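Putative dioxygenase (1H-3-hydroxy-4-oxoquinaldine 2,4-dioxygenase) (Mycobacteroides abscessus subsp. abscessus, PDB 6RA3) cleaves the quinolone ring of the Pseudomonas quorum-sensing signal PQS, using O2 and yielding N-octanoylanthranilate and carbon monoxide. Local coordinates at residues T3-N8 and D83-D88; A101-A106 and V117-L122; R199-L204 and C208-V213. All coordinates share one frame; numbering follows the deposited sequence.

Interaction 1: T3-N8 and D83-D88; sequences TTKTVN and DALEVD
K5 of strand 3-7, outermost in the sheet of this chain, meets A84 and L85, where helix 71-84 ends, and the aliphatic stem of the lysine carries the whole contact. Its CB points toward the helix end. CG stands beside the backbone N and anti to the carbonyl carbon (chi1 -78°), with chi2 and chi3 extended, which carries CD and CE out to the helix end. CD is the first atom to arrive, with A84 CB 4.0 Å from K5 CD. One bond further, K5 CE keeps a similar distance from A84 CB, 4.1 Å, and also packs on a leucine methyl, with L85 CD2 3.9 Å from K5 CE. The lysine stem passes slantwise over the leucine branch. At the tip the lysine bends (chi4 -70°), and its charged end lies at the interface with a second subunit: NZ hydrogen-bonds to the carbonyl O of R63 of that subunit. The stem is thus buried against carbon while the ammonium is satisfied by another chain. A Schellman motif fixes the helix end that receives the lysine: V87 N bonds to L82 O, E86 N bonds weakly to D83 O (3.2 Å), and E86 takes positive phi. The small interface (116 Å²) borders further apolar contacts: K5 also touches F14 of strand 10-17 and L81 of helix 71-84, and L85 touches F14 too. Backbone bonds of T3 and K5 to F14 and I12 tie strand 3-7 to strand 10-17 at the margin of this chain's sheet, where the second subunit also bonds to the strand (T6 N to its N64 OD1).

Interaction 2: A101-A106 and V117-L122; sequences AALEIA and VMILDL
Two residues beyond I119, whose CD1 packs on L103, the carboxylate oxygen OD2 of D121 accepts from S215 N and, weakly, from H216 N. The other oxygen, OD1, hydrogen-bonds to ND1 of the active-site H246, so backbone N-H groups position a carboxylate that in turn holds the histidine, as in the acid-histidine pairs of alpha/beta hydrolases. The contact beneath this polar end is made of methyl groups. V117 spreads its two branches along one side of helix 99-109. CG1 is anti to the backbone N (chi1 171°), and A102 CB lies 4.0 Å from V117 CG1. CG2 serves the next helical turn, with A106 CB 4.0 Å from V117 CG2. A102 and A106 are one helical turn apart, linked by A106 N to A102 O, 2.9 Å. Further along the strand, I119 CD1 faces the branched end of L103: it is 3.7 Å from L103 CD1 and 3.9 Å from both L103 CG and L103 CD2. By these three distances, one methyl of I119 rests against the whole isopropyl group. The two side chains cross at about a right angle. The axes of helix 101-106 and strand 117-120 approach to 9.3 Å and run at 167°, nearly antiparallel, as expected inside the beta-alpha-beta unit of strand 90-95, helix 99-109 and strand 116-120. M118 points away and packs on helix 253-266. With aliphatic carbon alone meeting across 193 Å² of buried surface, the fit depends on shape and exclusion of water rather than on directional bonds, and polar chemistry begins where the strand ends, at D121.

Interaction 3: R199-L204 and C208-V213; sequences RRMEAL and CAIRHV
Beside I210, on which M201 and L204 pack, lies a flat group of the strand, the imidazole of H212, met by the ring of H226 with planes at about 30° and by that of F214 at about 40°; its NE2 accepts from L122 N, and ND1 is hydrogen-bonded to H226 NE2. On the helix, the guanidinium of R200 makes a cation-pi contact with W194, while its NH2 forms salt bridges with E104 and D107. Strand 209-214 is an inner strand of the alpha/beta hydrolase sheet, next to strand 116-120, and helix 197-202 leads into it through a short loop. Both branches of I210 are used. With chi1 -63°, CG1 lies beside the backbone N and CG2 opposite it, which turns I210 CG2 to the methionine sulfur, 3.8 Å from M201 SD. I210 CD1 is 4.0 Å from M201 SD. L204 comes in tip to tip, its CD1 3.7 Å from I210 CD1. L204 lies just past the helix, where L204 N bonds to M201 O at 3.0 Å. I210 also touches L103 of helix 99-109, whereas R211 points away.

Overall arrangement
Interactions 2 and 3 adjoin, their centres 8 Å apart. They meet where strands 116-120 and 209-214 run side by side, through probable hydrogen bonds I119 N to R211 O and I119 O to V213 N, both 2.8 Å. Interaction 1 lies toward the opposite margin of the same sheet, its centre about 19 Å from that of interaction 2 and 25 Å from that of interaction 3. Interaction 2 is near the catalytic centre: the I119 side chain is about 8 Å from that of H97, which probably binds substrate, and about 9 Å from that of H246. Interaction 1 is away from those residues; the side chain of L85 is about 12 Å from a bound N-octanoylanthranilate.

Interaction 1: T3-N8 and D83-D88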
ATOM      1  N   THR A   3       5.299  -1.150  -5.863  1.00 23.05           N
ATOM      2  CA  THR A   3       4.994  -0.855  -7.244  1.00 24.88           C
ATOM      3  C   THR A   3       4.850  -2.166  -8.010  1.00 24.96           C
ATOM      4  O   THR A   3       5.301  -3.217  -7.557  1.00 24.10           O
ATOM      5  CB  THR A   3       6.112  -0.008  -7.836  1.00 30.37           C
ATOM      6  OG1 THR A   3       7.346  -0.549  -7.373  1.00 31.94           O
ATOM      7  CG2 THR A   3       6.026   1.436  -7.386  1.00 28.99           C
ATOM      8  N   THR A   4       4.241  -2.082  -9.181  1.00 24.75           N
ATOM      9  CA  THR A   4       4.076  -3.222 -10.058  1.00 22.76           C
ATOM     10  C   THR A   4       4.428  -2.853 -11.476  1.00 24.82           C
ATOM     11  O   THR A   4       4.254  -1.708 -11.909  1.00 22.07           O
ATOM     12  CB  THR A   4       2.630  -3.735 -10.076  1.00 25.61           C
ATOM     13  OG1 THR A   4       1.765  -2.703 -10.580  1.00 25.85           O
ATOM     14  CG2 THR A   4       2.211  -4.158  -8.714  1.00 26.11           C
ATOM     15  N   LYS A   5       4.852  -3.869 -12.219  1.00 25.54           N
ATOM     16  CA  LYS A   5       4.905  -3.812 -13.662  1.00 22.38           C
ATOM     17  C   LYS A   5       4.320  -5.105 -14.216  1.00 24.86           C
ATOM     18  O   LYS A   5       4.402  -6.165 -13.588  1.00 26.21           O
ATOM     19  CB  LYS A   5       6.337  -3.682 -14.253  1.00 24.09           C
ATOM     20  CG  LYS A   5       6.962  -2.339 -14.213  1.00 33.08           C
ATOM     21  CD  LYS A   5       8.425  -2.397 -14.673  1.00 33.97           C
ATOM     22  CE  LYS A   5       9.052  -0.991 -14.699  1.00 39.68           C
ATOM     23  NZ  LYS A   5       8.481  -0.152 -15.805  1.00 37.44           N
ATOM     24  N   THR A   6       3.732  -4.985 -15.394  1.00 24.38           N
ATOM     25  CA  THR A   6       3.398  -6.128 -16.235  1.00 33.30           C
ATOM     26  C   THR A   6       4.671  -6.639 -16.915  1.00 29.35           C
ATOM     27  O   THR A   6       5.286  -5.914 -17.701  1.00 23.64           O
ATOM     28  CB  THR A   6       2.360  -5.709 -17.273  1.00 25.22           C
ATOM     29  OG1 THR A   6       1.184  -5.256 -16.587  1.00 25.61           O
ATOM     30  CG2 THR A   6       1.993  -6.879 -18.205  1.00 31.07           C
ATOM     31  N   VAL A   7       5.071  -7.868 -16.597  1.00 25.23           N
ATOM     32  CA  VAL A   7       6.194  -8.550 -17.260  1.00 31.78           C
ATOM     33  C   VAL A   7       5.711  -9.909 -17.758  1.00 27.86           C
ATOM     34  O   VAL A   7       5.122 -10.669 -16.988  1.00 29.37           O
ATOM     35  CB  VAL A   7       7.384  -8.770 -16.311  1.00 28.57           C
ATOM     36  CG1 VAL A   7       8.604  -9.274 -17.090  1.00 33.98           C
ATOM     37  CG2 VAL A   7       7.707  -7.518 -15.535  1.00 26.63           C
ATOM     38  N   ASN A   8       5.989 -10.224 -19.024  1.00 27.16           N
ATOM     39  CA  ASN A   8       5.501 -11.466 -19.624  1.00 36.41           C
ATOM     40  C   ASN A   8       3.993 -11.571 -19.402  1.00 29.28           C
ATOM     41  O   ASN A   8       3.456 -12.644 -19.102  1.00 29.39           O
ATOM     42  CB  ASN A   8       6.217 -12.708 -19.062  1.00 31.16           C
ATOM     43  CG  ASN A   8       7.767 -12.680 -19.248  1.00 31.52           C
ATOM     44  OD1 ASN A   8       8.287 -12.288 -20.288  1.00 27.31           O
ATOM     45  ND2 ASN A   8       8.482 -13.105 -18.216  1.00 29.30           N
ATOM     46  N   ASP A  83      15.546  -5.979 -16.693  1.00 28.89           N
ATOM     47  CA  ASP A  83      15.732  -5.275 -17.957  1.00 35.45           C
ATOM     48  C   ASP A  83      14.869  -4.019 -18.030  1.00 37.77           C
ATOM     49  O   ASP A  83      15.325  -2.983 -18.513  1.00 36.08           O
ATOM     50  CB  ASP A  83      15.403  -6.196 -19.126  1.00 34.66           C
ATOM     51  CG  ASP A  83      16.385  -7.365 -19.266  1.00 46.14           C
ATOM     52  OD1 ASP A  83      17.390  -7.417 -18.519  1.00 41.22           O
ATOM     53  OD2 ASP A  83      16.126  -8.247 -20.119  1.00 45.38           O
ATOM     54  N   ALA A  84      13.613  -4.096 -17.567  1.00 36.71           N
ATOM     55  CA  ALA A  84      12.745  -2.926 -17.584  1.00 37.92           C
ATOM     56  C   ALA A  84      13.246  -1.851 -16.618  1.00 33.28           C
ATOM     57  O   ALA A  84      13.132  -0.651 -16.904  1.00 36.10           O
ATOM     58  CB  ALA A  84      11.306  -3.326 -17.243  1.00 34.57           C
ATOM     59  N   LEU A  85      13.800  -2.255 -15.479  1.00 31.82           N
ATOM     60  CA  LEU A  85      14.336  -1.314 -14.494  1.00 36.45           C
ATOM     61  C   LEU A  85      15.781  -0.900 -14.777  1.00 42.09           C
ATOM     62  O   LEU A  85      16.404  -0.248 -13.924  1.00 33.12           O
ATOM     63  CB  LEU A  85      14.252  -1.909 -13.102  1.00 30.12           C
ATOM     64  CG  LEU A  85      12.847  -2.214 -12.568  1.00 37.65           C
ATOM     65  CD1 LEU A  85      12.923  -3.051 -11.305  1.00 30.69           C
ATOM     66  CD2 LEU A  85      12.087  -0.927 -12.301  1.00 37.84           C
ATOM     67  N   GLU A  86      16.288  -1.246 -15.960  1.00 39.46           N
ATOM     68  CA  GLU A  86      17.678  -1.060 -16.382  1.00 42.89           C
ATOM     69  C   GLU A  86      18.669  -1.403 -15.274  1.00 44.82           C
ATOM     70  O   GLU A  86      19.593  -0.643 -14.954  1.00 43.11           O
ATOM     71  CB  GLU A  86      17.901   0.355 -16.881  1.00 45.53           C
ATOM     72  CG  GLU A  86      16.989   0.732 -17.999  1.00 53.72           C
ATOM     73  CD  GLU A  86      17.102   2.207 -18.332  1.00 66.49           C
ATOM     74  OE1 GLU A  86      18.187   2.628 -18.826  1.00 58.03           O
ATOM     75  OE2 GLU A  86      16.104   2.931 -18.074  1.00 62.13           O
ATOM     76  N   VAL A  87      18.475  -2.574 -14.694  1.00 41.09           N
ATOM     77  CA  VAL A  87      19.458  -3.168 -13.808  1.00 37.88           C
ATOM     78  C   VAL A  87      20.430  -3.916 -14.700  1.00 46.61           C
ATOM     79  O   VAL A  87      20.018  -4.762 -15.499  1.00 43.90           O
ATOM     80  CB  VAL A  87      18.803  -4.102 -12.791  1.00 41.54           C
ATOM     81  CG1 VAL A  87      19.864  -4.892 -12.043  1.00 37.82           C
ATOM     82  CG2 VAL A  87      17.946  -3.288 -11.822  1.00 41.95           C
ATOM     83  N   ASP A  88      21.709  -3.568 -14.611  1.00 51.08           N
ATOM     84  CA  ASP A  88      22.713  -4.336 -15.337  1.00 54.40           C
ATOM     85  C   ASP A  88      23.163  -5.509 -14.470  1.00 50.23           C
ATOM     86  O   ASP A  88      22.445  -6.512 -14.352  1.00 41.77           O
ATOM     87  CB  ASP A  88      23.891  -3.453 -15.759  1.00 49.93           C
ATOM     88  CG  ASP A  88      24.821  -4.164 -16.758  1.00 68.60           C
ATOM     89  OD1 ASP A  88      24.534  -5.337 -17.137  1.00 56.64           O
ATOM     90  OD2 ASP A  88      25.830  -3.548 -17.179  1.00 77.37           O
TER

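Interaction 2: A101-A106 and V117-L122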
ATOM      1  N   ALA A 101      15.057 -20.734  -8.989  1.00 32.46           N
ATOM      2  CA  ALA A 101      14.925 -19.692  -9.999  1.00 36.30           C
ATOM      3  C   ALA A 101      16.184 -18.845 -10.075  1.00 28.49           C
ATOM      4  O   ALA A 101      16.623 -18.469 -11.169  1.00 31.28           O
ATOM      5  CB  ALA A 101      13.715 -18.818  -9.684  1.00 34.91           C
ATOM      6  N   ALA A 102      16.771 -18.539  -8.919  1.00 30.37           N
ATOM      7  CA  ALA A 102      18.031 -17.785  -8.897  1.00 38.36           C
ATOM      8  C   ALA A 102      19.112 -18.466  -9.737  1.00 42.64           C
ATOM      9  O   ALA A 102      19.838 -17.803 -10.487  1.00 35.69           O
ATOM     10  CB  ALA A 102      18.509 -17.614  -7.452  1.00 39.56           C
ATOM     11  N   LEU A 103      19.217 -19.800  -9.652  1.00 45.07           N
ATOM     12  CA  LEU A 103      20.226 -20.503 -10.449  1.00 45.76           C
ATOM     13  C   LEU A 103      19.843 -20.536 -11.924  1.00 42.30           C
ATOM     14  O   LEU A 103      20.705 -20.416 -12.803  1.00 40.91           O
ATOM     15  CB  LEU A 103      20.424 -21.906  -9.883  1.00 42.10           C
ATOM     16  CG  LEU A 103      20.895 -21.851  -8.426  1.00 47.47           C
ATOM     17  CD1 LEU A 103      20.806 -23.185  -7.728  1.00 46.10           C
ATOM     18  CD2 LEU A 103      22.335 -21.342  -8.392  1.00 52.12           C
ATOM     19  N   GLU A 104      18.551 -20.662 -12.218  1.00 38.54           N
ATOM     20  CA  GLU A 104      18.120 -20.563 -13.602  1.00 39.51           C
ATOM     21  C   GLU A 104      18.454 -19.193 -14.152  1.00 38.87           C
ATOM     22  O   GLU A 104      18.935 -19.077 -15.285  1.00 36.11           O
ATOM     23  CB  GLU A 104      16.609 -20.855 -13.714  1.00 35.88           C
ATOM     24  CG  GLU A 104      16.049 -20.762 -15.133  1.00 42.73           C
ATOM     25  CD  GLU A 104      16.706 -21.743 -16.111  1.00 44.71           C
ATOM     26  OE1 GLU A 104      17.198 -22.790 -15.648  1.00 44.73           O
ATOM     27  OE2 GLU A 104      16.727 -21.464 -17.337  1.00 43.75           O
ATOM     28  N   ILE A 105      18.216 -18.137 -13.360  1.00 41.30           N
ATOM     29  CA  ILE A 105      18.551 -16.782 -13.814  1.00 43.64           C
ATOM     30  C   ILE A 105      20.058 -16.662 -14.038  1.00 44.03           C
ATOM     31  O   ILE A 105      20.513 -16.073 -15.030  1.00 36.40           O
ATOM     32  CB  ILE A 105      18.053 -15.721 -12.810  1.00 38.99           C
ATOM     33  CG1 ILE A 105      16.512 -15.710 -12.722  1.00 40.68           C
ATOM     34  CG2 ILE A 105      18.595 -14.326 -13.186  1.00 43.04           C
ATOM     35  CD1 ILE A 105      15.949 -15.046 -11.432  1.00 38.93           C
ATOM     36  N   ALA A 106      20.858 -17.191 -13.107  1.00 41.62           N
ATOM     37  CA  ALA A 106      22.310 -17.124 -13.290  1.00 44.76           C
ATOM     38  C   ALA A 106      22.730 -17.824 -14.572  1.00 43.80           C
ATOM     39  O   ALA A 106      23.603 -17.333 -15.297  1.00 38.36           O
ATOM     40  CB  ALA A 106      23.030 -17.739 -12.101  1.00 41.05           C
ATOM     41  N   VAL A 117      25.493 -15.213  -6.522  1.00 36.09           N
ATOM     42  CA  VAL A 117      24.176 -15.663  -6.075  1.00 40.24           C
ATOM     43  C   VAL A 117      24.305 -16.139  -4.644  1.00 30.57           C
ATOM     44  O   VAL A 117      25.126 -17.008  -4.352  1.00 42.24           O
ATOM     45  CB  VAL A 117      23.607 -16.828  -6.924  1.00 39.85           C
ATOM     46  CG1 VAL A 117      22.325 -17.394  -6.271  1.00 41.49           C
ATOM     47  CG2 VAL A 117      23.363 -16.415  -8.350  1.00 41.03           C
ATOM     48  N   MET A 118      23.458 -15.631  -3.761  1.00 33.69           N
ATOM     49  CA  MET A 118      23.320 -16.155  -2.408  1.00 33.31           C
ATOM     50  C   MET A 118      22.008 -16.921  -2.280  1.00 45.94           C
ATOM     51  O   MET A 118      20.952 -16.441  -2.717  1.00 32.69           O
ATOM     52  CB  MET A 118      23.361 -15.034  -1.368  1.00 34.18           C
ATOM     53  CG  MET A 118      23.123 -15.501   0.045  1.00 48.16           C
ATOM     54  SD  MET A 118      23.744 -14.401   1.355  1.00 48.19           S
ATOM     55  CE  MET A 118      25.466 -14.657   1.060  1.00 55.38           C
ATOM     56  N   ILE A 119      22.074 -18.100  -1.655  1.00 45.34           N
ATOM     57  CA  ILE A 119      20.908 -18.944  -1.411  1.00 41.54           C
ATOM     58  C   ILE A 119      20.810 -19.199   0.080  1.00 41.79           C
ATOM     59  O   ILE A 119      21.823 -19.429   0.750  1.00 45.98           O
ATOM     60  CB  ILE A 119      20.979 -20.258  -2.214  1.00 41.69           C
ATOM     61  CG1 ILE A 119      21.052 -19.941  -3.718  1.00 47.10           C
ATOM     62  CG2 ILE A 119      19.782 -21.147  -1.899  1.00 53.20           C
ATOM     63  CD1 ILE A 119      21.230 -21.145  -4.631  1.00 53.92           C
ATOM     64  N   LEU A 120      19.591 -19.100   0.604  1.00 42.37           N
ATOM     65  CA  LEU A 120      19.284 -19.255   2.022  1.00 48.14           C
ATOM     66  C   LEU A 120      18.491 -20.549   2.210  1.00 53.70           C
ATOM     67  O   LEU A 120      17.370 -20.672   1.697  1.00 44.15           O
ATOM     68  CB  LEU A 120      18.481 -18.062   2.541  1.00 57.07           C
ATOM     69  CG  LEU A 120      19.146 -16.729   2.910  1.00 50.83           C
ATOM     70  CD1 LEU A 120      20.321 -16.385   2.029  1.00 44.45           C
ATOM     71  CD2 LEU A 120      18.088 -15.644   2.848  1.00 47.09           C
ATOM     72  N   ASP A 121      19.093 -21.514   2.921  1.00 54.13           N
ATOM     73  CA  ASP A 121      18.404 -22.676   3.510  1.00 48.71           C
ATOM     74  C   ASP A 121      17.680 -23.533   2.469  1.00 46.85           C
ATOM     75  O   ASP A 121      16.505 -23.862   2.626  1.00 50.97           O
ATOM     76  CB  ASP A 121      17.438 -22.217   4.600  1.00 48.24           C
ATOM     77  CG  ASP A 121      17.474 -23.108   5.837  1.00 51.59           C
ATOM     78  OD1 ASP A 121      16.883 -24.213   5.817  1.00 48.18           O
ATOM     79  OD2 ASP A 121      18.103 -22.699   6.838  1.00 52.07           O
ATOM     80  N   LEU A 122      18.396 -23.909   1.407  1.00 44.99           N
ATOM     81  CA  LEU A 122      17.887 -24.772   0.341  1.00 49.58           C
ATOM     82  C   LEU A 122      18.496 -26.169   0.474  1.00 55.03           C
ATOM     83  O   LEU A 122      19.722 -26.309   0.532  1.00 41.11           O
ATOM     84  CB  LEU A 122      18.211 -24.172  -1.033  1.00 41.78           C
ATOM     85  CG  LEU A 122      17.927 -25.013  -2.280  1.00 48.76           C
ATOM     86  CD1 LEU A 122      16.443 -25.420  -2.374  1.00 47.86           C
ATOM     87  CD2 LEU A 122      18.363 -24.273  -3.524  1.00 45.07           C
TER

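Interaction 3: R199-L204 and C208-V213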
ATOM      1  N   ARG A 199      23.752 -30.653  -8.053  1.00 53.89           N
ATOM      2  CA  ARG A 199      23.855 -31.145  -9.420  1.00 57.79           C
ATOM      3  C   ARG A 199      23.374 -30.091 -10.408  1.00 54.28           C
ATOM      4  O   ARG A 199      23.972 -29.911 -11.482  1.00 47.93           O
ATOM      5  CB  ARG A 199      23.078 -32.459  -9.565  1.00 60.72           C
ATOM      6  CG  ARG A 199      23.806 -33.648  -8.921  1.00 63.66           C
ATOM      7  CD  ARG A 199      23.004 -34.945  -8.979  1.00 75.86           C
ATOM      8  NE  ARG A 199      22.811 -35.439 -10.346  1.00 86.28           N
ATOM      9  CZ  ARG A 199      23.759 -36.019 -11.086  1.00 92.17           C
ATOM     10  NH1 ARG A 199      24.988 -36.173 -10.605  1.00 99.45           N
ATOM     11  NH2 ARG A 199      23.482 -36.436 -12.317  1.00 96.05           N
ATOM     12  N   ARG A 200      22.311 -29.357 -10.059  1.00 54.52           N
ATOM     13  CA  ARG A 200      21.916 -28.240 -10.912  1.00 48.23           C
ATOM     14  C   ARG A 200      23.078 -27.254 -11.063  1.00 44.48           C
ATOM     15  O   ARG A 200      23.382 -26.805 -12.178  1.00 40.14           O
ATOM     16  CB  ARG A 200      20.658 -27.552 -10.359  1.00 42.64           C
ATOM     17  CG  ARG A 200      19.876 -26.740 -11.421  1.00 42.36           C
ATOM     18  CD  ARG A 200      20.503 -25.364 -11.742  1.00 41.12           C
ATOM     19  NE  ARG A 200      19.904 -24.745 -12.933  1.00 38.78           N
ATOM     20  CZ  ARG A 200      20.440 -24.761 -14.152  1.00 44.32           C
ATOM     21  NH1 ARG A 200      21.615 -25.341 -14.363  1.00 39.19           N
ATOM     22  NH2 ARG A 200      19.795 -24.192 -15.166  1.00 44.51           N
ATOM     23  N   MET A 201      23.771 -26.944  -9.958  1.00 40.72           N
ATOM     24  CA  MET A 201      24.893 -25.992 -10.015  1.00 49.83           C
ATOM     25  C   MET A 201      26.035 -26.487 -10.904  1.00 53.82           C
ATOM     26  O   MET A 201      26.640 -25.695 -11.647  1.00 44.18           O
ATOM     27  CB  MET A 201      25.425 -25.716  -8.615  1.00 48.67           C
ATOM     28  CG  MET A 201      24.439 -24.993  -7.728  1.00 47.43           C
ATOM     29  SD  MET A 201      25.170 -24.470  -6.202  1.00 48.49           S
ATOM     30  CE  MET A 201      24.361 -25.344  -4.887  1.00 42.08           C
ATOM     31  N   GLU A 202      26.371 -27.786 -10.817  1.00 53.38           N
ATOM     32  CA  GLU A 202      27.446 -28.327 -11.642  1.00 47.81           C
ATOM     33  C   GLU A 202      27.082 -28.318 -13.119  1.00 51.48           C
ATOM     34  O   GLU A 202      27.981 -28.349 -13.973  1.00 47.92           O
ATOM     35  CB  GLU A 202      27.807 -29.747 -11.197  1.00 50.09           C
ATOM     36  CG  GLU A 202      28.201 -29.873  -9.718  1.00 55.07           C
ATOM     37  CD  GLU A 202      28.646 -31.292  -9.338  1.00 64.73           C
ATOM     38  OE1 GLU A 202      29.765 -31.688  -9.725  1.00 77.36           O
ATOM     39  OE2 GLU A 202      27.880 -32.010  -8.652  1.00 66.30           O
ATOM     40  N   ALA A 203      25.793 -28.254 -13.445  1.00 47.99           N
ATOM     41  CA  ALA A 203      25.373 -28.148 -14.833  1.00 45.77           C
ATOM     42  C   ALA A 203      25.461 -26.725 -15.384  1.00 47.27           C
ATOM     43  O   ALA A 203      25.147 -26.516 -16.564  1.00 45.25           O
ATOM     44  CB  ALA A 203      23.948 -28.674 -14.971  1.00 45.37           C
ATOM     45  N   LEU A 204      25.879 -25.743 -14.579  1.00 54.67           N
ATOM     46  CA  LEU A 204      25.948 -24.361 -15.052  1.00 46.25           C
ATOM     47  C   LEU A 204      27.057 -24.207 -16.075  1.00 46.10           C
ATOM     48  O   LEU A 204      28.201 -24.600 -15.821  1.00 53.38           O
ATOM     49  CB  LEU A 204      26.187 -23.408 -13.879  1.00 50.01           C
ATOM     50  CG  LEU A 204      24.995 -23.179 -12.949  1.00 53.15           C
ATOM     51  CD1 LEU A 204      25.445 -22.561 -11.642  1.00 44.15           C
ATOM     52  CD2 LEU A 204      23.925 -22.327 -13.645  1.00 47.33           C
ATOM     53  N   CYS A 208      28.947 -18.678 -11.929  1.00 55.77           N
ATOM     54  CA  CYS A 208      29.281 -17.517 -11.116  1.00 55.12           C
ATOM     55  C   CYS A 208      29.592 -17.964  -9.678  1.00 47.68           C
ATOM     56  O   CYS A 208      29.464 -19.137  -9.324  1.00 46.94           O
ATOM     57  CB  CYS A 208      28.121 -16.516 -11.135  1.00 54.46           C
ATOM     58  SG  CYS A 208      26.661 -17.135 -10.262  1.00 46.30           S
ATOM     59  N   ALA A 209      29.998 -17.013  -8.841  1.00 40.61           N
ATOM     60  CA  ALA A 209      30.218 -17.304  -7.429  1.00 44.09           C
ATOM     61  C   ALA A 209      28.895 -17.576  -6.735  1.00 48.14           C
ATOM     62  O   ALA A 209      27.959 -16.772  -6.813  1.00 44.53           O
ATOM     63  CB  ALA A 209      30.928 -16.140  -6.751  1.00 55.40           C
ATOM     64  N   ILE A 210      28.806 -18.704  -6.053  1.00 40.90           N
ATOM     65  CA  ILE A 210      27.576 -19.091  -5.381  1.00 44.60           C
ATOM     66  C   ILE A 210      27.877 -19.326  -3.915  1.00 38.69           C
ATOM     67  O   ILE A 210      28.892 -19.942  -3.577  1.00 43.86           O
ATOM     68  CB  ILE A 210      26.959 -20.341  -6.037  1.00 45.17           C
ATOM     69  CG1 ILE A 210      26.575 -20.028  -7.480  1.00 44.69           C
ATOM     70  CG2 ILE A 210      25.796 -20.825  -5.229  1.00 38.70           C
ATOM     71  CD1 ILE A 210      26.299 -21.244  -8.341  1.00 61.81           C
ATOM     72  N   ARG A 211      26.999 -18.842  -3.044  1.00 35.02           N
ATOM     73  CA  ARG A 211      27.138 -19.042  -1.609  1.00 35.29           C
ATOM     74  C   ARG A 211      25.812 -19.518  -1.045  1.00 49.35           C
ATOM     75  O   ARG A 211      24.782 -18.856  -1.222  1.00 41.21           O
ATOM     76  CB  ARG A 211      27.594 -17.773  -0.870  1.00 37.20           C
ATOM     77  CG  ARG A 211      27.724 -17.996   0.663  1.00 37.00           C
ATOM     78  CD  ARG A 211      28.599 -16.952   1.419  1.00 45.39           C
ATOM     79  NE  ARG A 211      29.789 -16.539   0.674  1.00 38.89           N
ATOM     80  CZ  ARG A 211      30.587 -15.527   1.016  1.00 42.41           C
ATOM     81  NH1 ARG A 211      30.347 -14.801   2.114  1.00 46.74           N
ATOM     82  NH2 ARG A 211      31.640 -15.241   0.259  1.00 36.40           N
ATOM     83  N   HIS A 212      25.842 -20.653  -0.351  1.00 47.29           N
ATOM     84  CA  HIS A 212      24.695 -21.141   0.394  1.00 46.04           C
ATOM     85  C   HIS A 212      24.908 -20.827   1.864  1.00 43.40           C
ATOM     86  O   HIS A 212      25.965 -21.131   2.427  1.00 40.14           O
ATOM     87  CB  HIS A 212      24.494 -22.645   0.179  1.00 46.88           C
ATOM     88  CG  HIS A 212      23.300 -23.203   0.881  1.00 52.30           C
ATOM     89  ND1 HIS A 212      23.230 -24.515   1.295  1.00 56.49           N
ATOM     90  CD2 HIS A 212      22.124 -22.634   1.237  1.00 50.53           C
ATOM     91  CE1 HIS A 212      22.068 -24.729   1.886  1.00 57.63           C
ATOM     92  NE2 HIS A 212      21.381 -23.601   1.869  1.00 58.49           N
ATOM     93  N   VAL A 213      23.926 -20.165   2.459  1.00 41.33           N
ATOM     94  CA  VAL A 213      23.901 -19.841   3.874  1.00 47.13           C
ATOM     95  C   VAL A 213      22.658 -20.494   4.446  1.00 54.50           C
ATOM     96  O   VAL A 213      21.574 -20.380   3.863  1.00 47.29           O
ATOM     97  CB  VAL A 213      23.868 -18.318   4.107  1.00 58.86           C
ATOM     98  CG1 VAL A 213      23.788 -18.021   5.566  1.00 47.50           C
ATOM     99  CG2 VAL A 213      25.082 -17.653   3.496  1.00 68.37           C
TER